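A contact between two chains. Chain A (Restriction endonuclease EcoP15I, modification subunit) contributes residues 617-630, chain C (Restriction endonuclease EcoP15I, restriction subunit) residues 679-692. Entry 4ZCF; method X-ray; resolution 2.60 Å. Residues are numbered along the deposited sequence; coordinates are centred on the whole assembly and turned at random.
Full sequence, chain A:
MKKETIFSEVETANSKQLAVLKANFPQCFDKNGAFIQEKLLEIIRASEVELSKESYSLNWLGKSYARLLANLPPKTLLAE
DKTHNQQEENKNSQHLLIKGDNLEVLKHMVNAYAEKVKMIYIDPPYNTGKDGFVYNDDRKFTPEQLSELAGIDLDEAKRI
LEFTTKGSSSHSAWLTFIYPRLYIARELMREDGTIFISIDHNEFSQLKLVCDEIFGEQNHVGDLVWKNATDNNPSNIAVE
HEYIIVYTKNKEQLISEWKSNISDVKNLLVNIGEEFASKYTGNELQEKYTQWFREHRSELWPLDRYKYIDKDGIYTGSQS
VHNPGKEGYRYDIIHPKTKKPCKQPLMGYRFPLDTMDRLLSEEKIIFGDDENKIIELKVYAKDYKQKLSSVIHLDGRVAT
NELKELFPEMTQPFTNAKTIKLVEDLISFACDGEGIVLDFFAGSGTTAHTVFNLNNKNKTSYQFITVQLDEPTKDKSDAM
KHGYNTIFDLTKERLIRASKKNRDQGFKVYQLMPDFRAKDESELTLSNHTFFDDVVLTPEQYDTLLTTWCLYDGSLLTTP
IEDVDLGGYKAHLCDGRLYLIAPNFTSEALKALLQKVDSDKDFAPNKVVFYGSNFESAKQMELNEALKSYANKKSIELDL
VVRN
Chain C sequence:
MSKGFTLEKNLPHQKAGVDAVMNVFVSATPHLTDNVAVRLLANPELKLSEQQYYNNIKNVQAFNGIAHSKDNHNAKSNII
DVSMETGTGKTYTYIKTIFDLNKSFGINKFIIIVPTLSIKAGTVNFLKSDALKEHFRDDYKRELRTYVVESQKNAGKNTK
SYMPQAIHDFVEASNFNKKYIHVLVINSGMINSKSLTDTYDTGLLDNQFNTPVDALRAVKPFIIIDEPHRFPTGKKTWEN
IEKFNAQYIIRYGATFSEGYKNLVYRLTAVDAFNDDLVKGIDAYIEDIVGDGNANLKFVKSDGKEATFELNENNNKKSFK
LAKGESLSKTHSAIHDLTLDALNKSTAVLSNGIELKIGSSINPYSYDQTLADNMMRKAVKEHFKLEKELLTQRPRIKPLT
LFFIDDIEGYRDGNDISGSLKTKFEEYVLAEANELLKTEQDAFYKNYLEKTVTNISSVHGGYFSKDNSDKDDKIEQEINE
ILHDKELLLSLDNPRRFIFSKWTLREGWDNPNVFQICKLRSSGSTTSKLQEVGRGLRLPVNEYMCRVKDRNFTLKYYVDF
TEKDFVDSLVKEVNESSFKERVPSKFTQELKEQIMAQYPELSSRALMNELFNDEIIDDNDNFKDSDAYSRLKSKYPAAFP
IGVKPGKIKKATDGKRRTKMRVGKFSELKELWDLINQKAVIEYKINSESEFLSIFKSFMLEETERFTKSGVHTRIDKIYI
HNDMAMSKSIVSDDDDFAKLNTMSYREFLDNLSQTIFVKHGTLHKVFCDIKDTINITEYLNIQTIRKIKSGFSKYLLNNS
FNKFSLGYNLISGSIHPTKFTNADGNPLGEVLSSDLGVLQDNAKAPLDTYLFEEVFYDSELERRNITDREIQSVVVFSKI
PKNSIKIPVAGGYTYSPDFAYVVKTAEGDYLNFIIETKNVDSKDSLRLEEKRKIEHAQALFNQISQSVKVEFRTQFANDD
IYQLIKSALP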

# COMPACT_ATOMS: atom_id res chain seq x y z
N SER A 617 19.19 -43.21 20.00
CA SER A 617 19.27 -42.41 21.23
C SER A 617 20.70 -42.29 21.78
O SER A 617 21.13 -41.17 22.09
CB SER A 617 18.31 -42.91 22.31
OG SER A 617 16.95 -42.74 21.97
N ALA A 618 21.44 -43.42 21.88
CA ALA A 618 22.84 -43.46 22.34
C ALA A 618 23.76 -42.64 21.40
O ALA A 618 24.63 -41.91 21.87
CB ALA A 618 23.33 -44.90 22.43
N LYS A 619 23.54 -42.76 20.07
CA LYS A 619 24.26 -42.01 19.04
C LYS A 619 23.76 -40.56 19.02
O LYS A 619 24.56 -39.65 18.80
CB LYS A 619 24.11 -42.68 17.66
CG LYS A 619 25.45 -43.14 17.07
CD LYS A 619 25.86 -44.54 17.55
CE LYS A 619 27.35 -44.74 17.62
NZ LYS A 619 27.98 -44.85 16.27
N GLN A 620 22.45 -40.37 19.29
CA GLN A 620 21.74 -39.08 19.39
C GLN A 620 22.38 -38.24 20.53
O GLN A 620 22.69 -37.07 20.32
CB GLN A 620 20.24 -39.37 19.63
CG GLN A 620 19.26 -38.25 19.31
CD GLN A 620 17.86 -38.75 19.01
OE1 GLN A 620 17.66 -39.77 18.35
NE2 GLN A 620 16.86 -38.01 19.44
N MET A 621 22.64 -38.88 21.70
CA MET A 621 23.30 -38.26 22.87
C MET A 621 24.78 -38.03 22.61
O MET A 621 25.34 -37.02 23.05
CB MET A 621 23.18 -39.18 24.09
CG MET A 621 22.02 -38.86 25.00
SD MET A 621 21.48 -40.29 25.96
CE MET A 621 22.90 -40.53 27.04
N GLU A 622 25.42 -38.98 21.91
CA GLU A 622 26.83 -38.96 21.54
C GLU A 622 27.13 -37.74 20.67
O GLU A 622 28.16 -37.09 20.89
CB GLU A 622 27.19 -40.26 20.81
CG GLU A 622 28.67 -40.46 20.55
CD GLU A 622 28.99 -41.74 19.80
OE1 GLU A 622 28.29 -42.76 20.03
OE2 GLU A 622 29.96 -41.73 19.00
N LEU A 623 26.23 -37.42 19.72
CA LEU A 623 26.37 -36.26 18.82
C LEU A 623 26.31 -34.95 19.61
O LEU A 623 27.07 -34.04 19.31
CB LEU A 623 25.28 -36.26 17.73
CG LEU A 623 25.76 -36.18 16.28
CD1 LEU A 623 24.62 -36.45 15.34
CD2 LEU A 623 26.39 -34.82 15.97
N ASN A 624 25.42 -34.88 20.62
CA ASN A 624 25.25 -33.71 21.47
C ASN A 624 26.51 -33.45 22.32
O ASN A 624 27.09 -32.37 22.21
CB ASN A 624 23.98 -33.83 22.33
CG ASN A 624 23.70 -32.64 23.22
OD1 ASN A 624 23.72 -31.47 22.79
ND2 ASN A 624 23.38 -32.91 24.48
N GLU A 625 26.93 -34.45 23.14
CA GLU A 625 28.12 -34.36 24.00
C GLU A 625 29.37 -33.91 23.23
O GLU A 625 30.04 -32.98 23.68
CB GLU A 625 28.37 -35.68 24.71
N ALA A 626 29.62 -34.51 22.04
CA ALA A 626 30.74 -34.19 21.14
C ALA A 626 30.70 -32.75 20.61
O ALA A 626 31.76 -32.14 20.42
CB ALA A 626 30.78 -35.17 19.98
N LEU A 627 29.49 -32.20 20.38
CA LEU A 627 29.30 -30.84 19.87
C LEU A 627 29.45 -29.72 20.93
O LEU A 627 29.25 -28.53 20.63
CB LEU A 627 27.98 -30.72 19.08
CG LEU A 627 27.96 -31.30 17.66
CD1 LEU A 627 26.62 -31.11 17.02
CD2 LEU A 627 29.02 -30.67 16.77
N LYS A 628 29.81 -30.11 22.16
CA LYS A 628 30.01 -29.20 23.31
C LYS A 628 31.43 -29.35 23.88
O LYS A 628 32.12 -28.35 24.08
CB LYS A 628 28.93 -29.45 24.38
CG LYS A 628 27.52 -29.11 23.92
CD LYS A 628 26.47 -29.53 24.92
CE LYS A 628 25.10 -28.99 24.57
NZ LYS A 628 24.98 -27.53 24.83
N SER A 629 31.87 -30.61 24.09
CA SER A 629 33.19 -30.98 24.61
C SER A 629 34.35 -30.55 23.71
O SER A 629 35.30 -29.96 24.22
CB SER A 629 33.26 -32.48 24.86
N TYR A 630 34.26 -30.83 22.38
CA TYR A 630 35.29 -30.54 21.38
C TYR A 630 35.47 -29.05 21.03
O TYR A 630 34.55 -28.26 21.23
CB TYR A 630 35.05 -31.36 20.12
N ALA C 679 39.70 -36.43 23.18
CA ALA C 679 38.91 -37.64 22.97
C ALA C 679 37.42 -37.30 22.87
O ALA C 679 37.01 -36.19 23.24
CB ALA C 679 39.15 -38.62 24.11
N VAL C 680 36.62 -38.27 22.38
CA VAL C 680 35.17 -38.12 22.22
C VAL C 680 34.38 -39.29 22.82
O VAL C 680 34.62 -40.45 22.49
CB VAL C 680 34.78 -37.73 20.76
CG1 VAL C 680 33.42 -38.30 20.34
CG2 VAL C 680 34.80 -36.22 20.59
N ILE C 681 33.43 -38.95 23.71
CA ILE C 681 32.53 -39.85 24.42
C ILE C 681 31.76 -40.72 23.43
O ILE C 681 31.36 -40.24 22.36
CB ILE C 681 31.55 -39.03 25.32
CG1 ILE C 681 32.27 -37.93 26.16
CG2 ILE C 681 30.71 -39.94 26.22
CD1 ILE C 681 32.37 -36.49 25.50
N GLU C 682 31.58 -42.00 23.77
CA GLU C 682 30.81 -42.98 23.02
C GLU C 682 30.03 -43.80 24.04
O GLU C 682 30.60 -44.27 25.03
CB GLU C 682 31.71 -43.89 22.17
CG GLU C 682 30.92 -44.86 21.30
CD GLU C 682 31.71 -45.77 20.37
OE1 GLU C 682 32.96 -45.76 20.43
OE2 GLU C 682 31.06 -46.51 19.59
N TYR C 683 28.72 -43.95 23.81
CA TYR C 683 27.84 -44.70 24.69
C TYR C 683 27.66 -46.09 24.12
O TYR C 683 27.19 -46.23 22.99
CB TYR C 683 26.50 -43.97 24.88
CG TYR C 683 26.60 -42.65 25.62
CD1 TYR C 683 26.47 -42.60 27.01
CD2 TYR C 683 26.75 -41.45 24.93
CE1 TYR C 683 26.53 -41.39 27.69
CE2 TYR C 683 26.81 -40.23 25.61
CZ TYR C 683 26.70 -40.21 26.99
OH TYR C 683 26.76 -39.00 27.65
N LYS C 684 28.08 -47.12 24.88
CA LYS C 684 28.00 -48.52 24.48
C LYS C 684 26.68 -49.20 24.87
O LYS C 684 26.60 -49.98 25.83
CB LYS C 684 29.24 -49.31 24.94
CG LYS C 684 30.35 -49.32 23.90
CD LYS C 684 31.61 -48.67 24.42
CE LYS C 684 32.80 -48.99 23.55
NZ LYS C 684 32.82 -48.16 22.31
N ILE C 685 25.63 -48.87 24.10
CA ILE C 685 24.29 -49.42 24.20
C ILE C 685 24.03 -50.02 22.81
O ILE C 685 23.93 -49.28 21.83
CB ILE C 685 23.24 -48.36 24.67
CG1 ILE C 685 23.49 -47.94 26.13
CG2 ILE C 685 21.83 -48.88 24.52
CD1 ILE C 685 24.17 -46.59 26.33
N ASN C 686 24.01 -51.36 22.73
CA ASN C 686 23.89 -52.12 21.50
C ASN C 686 22.49 -52.19 20.85
O ASN C 686 22.37 -52.72 19.74
CB ASN C 686 24.53 -53.52 21.67
CG ASN C 686 26.04 -53.49 21.79
OD1 ASN C 686 26.64 -52.68 22.52
ND2 ASN C 686 26.70 -54.40 21.08
N SER C 687 21.45 -51.68 21.54
CA SER C 687 20.07 -51.71 21.02
C SER C 687 19.22 -50.56 21.54
O SER C 687 19.48 -50.05 22.64
CB SER C 687 19.41 -53.04 21.38
N GLU C 688 18.18 -50.14 20.77
CA GLU C 688 17.28 -49.10 21.24
C GLU C 688 16.43 -49.67 22.36
O GLU C 688 16.17 -48.97 23.34
CB GLU C 688 16.41 -48.48 20.13
CG GLU C 688 16.89 -47.12 19.64
CD GLU C 688 17.26 -46.10 20.70
OE1 GLU C 688 18.47 -46.00 21.02
OE2 GLU C 688 16.36 -45.40 21.21
N SER C 689 16.08 -50.98 22.23
CA SER C 689 15.33 -51.78 23.22
C SER C 689 16.13 -51.84 24.53
O SER C 689 15.54 -51.76 25.62
CB SER C 689 15.07 -53.18 22.69
OG SER C 689 14.49 -53.17 21.39
N GLU C 690 17.48 -51.89 24.41
CA GLU C 690 18.41 -51.87 25.55
C GLU C 690 18.42 -50.47 26.20
O GLU C 690 18.40 -50.39 27.43
CB GLU C 690 19.82 -52.31 25.11
CG GLU C 690 20.77 -52.59 26.26
CD GLU C 690 22.23 -52.73 25.86
OE1 GLU C 690 22.55 -53.64 25.06
OE2 GLU C 690 23.05 -51.92 26.35
N PHE C 691 18.45 -49.38 25.38
CA PHE C 691 18.42 -47.99 25.86
C PHE C 691 17.10 -47.69 26.59
O PHE C 691 17.10 -46.98 27.61
CB PHE C 691 18.62 -46.98 24.71
CG PHE C 691 18.85 -45.56 25.18
CD1 PHE C 691 17.77 -44.71 25.43
CD2 PHE C 691 20.13 -45.09 25.43
CE1 PHE C 691 17.98 -43.42 25.92
CE2 PHE C 691 20.34 -43.79 25.91
CZ PHE C 691 19.26 -42.97 26.15
N LEU C 692 15.98 -48.19 26.03
CA LEU C 692 14.61 -48.02 26.52
C LEU C 692 14.51 -48.41 28.00
O LEU C 692 13.93 -47.66 28.79
CB LEU C 692 13.66 -48.89 25.66
CG LEU C 692 12.19 -48.49 25.62
CD1 LEU C 692 11.69 -48.41 24.21
CD2 LEU C 692 11.34 -49.47 26.38

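A helix that docks against an extended segment must present one face repeatedly, and the contact between the modification and restriction subunits of EcoP15I is a compact example. Helix 618-629 of chain A offers residues three or four apart, and chain C runs along it in the opposite sense: Val C680 lies nearest Ala A626, Glu C682 nearest Glu A622, and Tyr C683 nearest Ala A618, with CA atoms about 6 Å apart. Together the two stretches bury 751 Å².

The walk along chain C begins with Val C680, which points toward the helix and places CG1 4.1 Å from CB of Ala A626. The contact is between two apolar side chains, at van der Waals distance. Ile C681 starts sideways, but its end comes nearer, and CD1 lies 4.2 Å from CB of Glu A625 and equally 4.2 Å from CB of Ser A629, bridging one turn of the helix. Its carbonyl meets the next turn back, where CG of Glu A622 sits 3.2 Å from O of Ile C681, a close packing contact.

Glu C682 brings a second carboxylate near that of Glu A622, yet the closest approach is to carbon, from OE1 of Glu A622 to CG of Glu C682 at 3.6 Å. The charged end of Glu C682 is instead paired within its own chain, its OE1 lying 3.1 Å from NZ of Lys C684 in a salt bridge.

Tyr C683 has the largest covered area of any residue here. Its CB packs 4.1 Å from CB of Ala A618, while one ring face receives the methyl of Met A621, with CE 3.9 Å from the centroid of the Tyr C683 ring and 18° off the normal, a CH-pi contact. Ile C685 then adds its CB at 4.1 Å from Ala A618 CB, so that one methyl group touches both residues, and it also lies 4.4 Å from CD2 of Phe C691 further along the chain.

Where chain C enters its own helix, the chemistry turns polar. Glu C688 begins sideways, but its carboxylate reaches Ser A617 with both oxygens: OG of Ser A617 donates to OE2 of Glu C688 at 2.8 Å, and N of Ser A617 makes a weak hydrogen bond to OE1 of Glu C688 at 3.1 Å.

Phe C691, one turn on, closes the contact. CB of Ser A617 lies over one face, 3.7 Å from the centroid of the Phe C691 ring, whereas SD of Met A621 approaches the edge, 3.5 Å from CZ of Phe C691. Met A621 thus links the two aromatic residues, giving its methyl to a face and its sulfur to an edge.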